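Local atomic coordinates of diphosphomevalonate decarboxylase, putative (Trypanosoma brucei, PDB entry 2HKE), a protein that probably catalyses the ATP-dependent decarboxylation of (R)-5-diphosphomevalonate to isopentenyl diphosphate, a precursor of isoprenoids and sterols. Residues 45-49 with 101-107. The protein carries 1 engineered substitution. Sequence-based numbering, arbitrary orientation.
Sequences PFRSK and VSENNFP
Residues 45-49 and 101-107 run antiparallel, 156° apart end to end, with Pro-45 following a cis peptide. Val-101 to Asn-104 are extended; the chain turns at Asn-105. Glu-103 and Lys-49 form the hydrogen-bonded pair, N to O 2.8 Å in both directions. The Glu-103 side chain (chi1 p) reaches Arg-47 through a water 2.6 Å from both OE2 and NH1, while Glu-9 takes the arginine NE in a salt bridge. Asn-104 faces Ser-48 as the non-hydrogen-bonded pair, CA-CA 4.1 Å, and its OD1 accepts from Phe-106 N (2.8 Å), an Asx turn. Beyond this pair the Asn-105 carboxamide (chi1 p) bonds backbone: OD1 accepts from Arg-47 N (2.9 Å), ND2 donates to Pro-45 O (3.0 Å). Separately, Asn-105 N donates weakly to Arg-47 O (3.3 Å). Phe-46, packed on Met-358 and Leu-360, sets CB over the Phe-106 ring face, 3.5 Å from that centroid; Pro-107 CD lies 3.6 Å from the Phe-46 ring centroid, both CH-pi contacts. Strands 48-55 and 97-104 are thus antiparallel neighbours in the mixed sheet of a GHMP-type N-terminal domain.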
# COMPACT_ATOMS: atom_id res chain seq x y z
N PRO A 45 -7.24 -4.02 -11.73
CA PRO A 45 -8.01 -5.26 -11.63
C PRO A 45 -8.05 -5.92 -10.26
O PRO A 45 -8.97 -6.70 -10.03
CB PRO A 45 -7.31 -6.19 -12.64
CG PRO A 45 -5.85 -5.68 -12.62
CD PRO A 45 -5.90 -4.23 -12.32
N PHE A 46 -7.10 -5.59 -9.36
CA PHE A 46 -6.96 -6.27 -8.08
C PHE A 46 -7.43 -5.42 -6.89
O PHE A 46 -7.11 -4.23 -6.81
CB PHE A 46 -5.51 -6.71 -7.85
CG PHE A 46 -4.93 -7.51 -8.99
CD1 PHE A 46 -5.62 -8.59 -9.51
CD2 PHE A 46 -3.74 -7.13 -9.57
CE1 PHE A 46 -5.09 -9.30 -10.58
CE2 PHE A 46 -3.22 -7.84 -10.62
CZ PHE A 46 -3.86 -8.92 -11.11
N ARG A 47 -8.10 -6.07 -5.96
CA ARG A 47 -8.69 -5.41 -4.79
C ARG A 47 -9.01 -6.44 -3.71
O ARG A 47 -9.02 -7.67 -3.97
CB ARG A 47 -9.94 -4.62 -5.19
CG ARG A 47 -11.20 -5.45 -5.45
CD ARG A 47 -11.10 -6.39 -6.64
NE ARG A 47 -12.24 -7.33 -6.74
CZ ARG A 47 -12.39 -8.48 -6.05
NH1 ARG A 47 -11.52 -8.89 -5.14
NH2 ARG A 47 -13.48 -9.22 -6.26
N SER A 48 -9.28 -5.96 -2.49
CA SER A 48 -9.88 -6.81 -1.47
C SER A 48 -11.36 -6.50 -1.38
O SER A 48 -11.79 -5.38 -1.64
CB SER A 48 -9.27 -6.65 -0.08
OG SER A 48 -7.88 -6.82 -0.15
N LYS A 49 -12.11 -7.50 -0.98
CA LYS A 49 -13.53 -7.40 -0.87
C LYS A 49 -13.93 -8.05 0.45
O LYS A 49 -13.43 -9.13 0.78
CB LYS A 49 -14.16 -8.12 -2.05
CG LYS A 49 -15.68 -8.20 -2.02
CD LYS A 49 -16.13 -8.53 -3.47
CE LYS A 49 -17.50 -9.00 -3.57
NZ LYS A 49 -17.75 -9.51 -4.98
N VAL A 101 -16.82 -12.02 5.96
CA VAL A 101 -16.29 -12.88 4.90
C VAL A 101 -15.44 -12.00 4.03
O VAL A 101 -15.92 -10.99 3.50
CB VAL A 101 -17.45 -13.51 4.08
CG1 VAL A 101 -16.90 -14.30 2.89
CG2 VAL A 101 -18.34 -14.37 4.98
N SER A 102 -14.15 -12.33 3.93
CA SER A 102 -13.21 -11.47 3.27
C SER A 102 -12.44 -12.25 2.21
O SER A 102 -12.08 -13.41 2.45
CB SER A 102 -12.23 -10.90 4.28
OG SER A 102 -12.95 -10.10 5.18
N GLU A 103 -12.20 -11.64 1.07
CA GLU A 103 -11.27 -12.23 0.10
C GLU A 103 -10.51 -11.16 -0.68
O GLU A 103 -10.79 -9.96 -0.57
CB GLU A 103 -12.04 -13.11 -0.87
CG GLU A 103 -12.81 -12.32 -1.87
CD GLU A 103 -13.74 -13.15 -2.73
OE1 GLU A 103 -14.18 -14.26 -2.29
OE2 GLU A 103 -14.07 -12.67 -3.83
N ASN A 104 -9.59 -11.60 -1.53
CA ASN A 104 -8.97 -10.70 -2.50
C ASN A 104 -8.58 -11.49 -3.72
O ASN A 104 -8.54 -12.71 -3.66
CB ASN A 104 -7.76 -9.97 -1.88
CG ASN A 104 -6.52 -10.83 -1.83
OD1 ASN A 104 -5.93 -11.12 -2.86
ND2 ASN A 104 -6.12 -11.24 -0.64
N ASN A 105 -8.34 -10.80 -4.82
CA ASN A 105 -7.98 -11.46 -6.09
C ASN A 105 -6.55 -11.13 -6.54
O ASN A 105 -6.24 -11.20 -7.72
CB ASN A 105 -8.98 -11.10 -7.17
CG ASN A 105 -8.94 -9.64 -7.56
OD1 ASN A 105 -8.42 -8.77 -6.82
ND2 ASN A 105 -9.47 -9.34 -8.75
N PHE A 106 -5.69 -10.75 -5.62
CA PHE A 106 -4.31 -10.48 -5.99
C PHE A 106 -3.68 -11.81 -6.32
O PHE A 106 -3.92 -12.81 -5.62
CB PHE A 106 -3.53 -9.81 -4.86
CG PHE A 106 -3.86 -8.35 -4.71
CD1 PHE A 106 -4.84 -7.94 -3.83
CD2 PHE A 106 -3.19 -7.39 -5.46
CE1 PHE A 106 -5.17 -6.58 -3.71
CE2 PHE A 106 -3.48 -6.04 -5.34
CZ PHE A 106 -4.49 -5.63 -4.47
N PRO A 107 -2.87 -11.84 -7.39
CA PRO A 107 -2.16 -13.07 -7.71
C PRO A 107 -1.43 -13.61 -6.50
O PRO A 107 -0.78 -12.86 -5.76
CB PRO A 107 -1.16 -12.64 -8.77
CG PRO A 107 -1.81 -11.51 -9.41
CD PRO A 107 -2.53 -10.76 -8.33
O HOH W 1 -11.99 -11.47 -4.91
O HOH W 2 -7.25 -8.89 1.56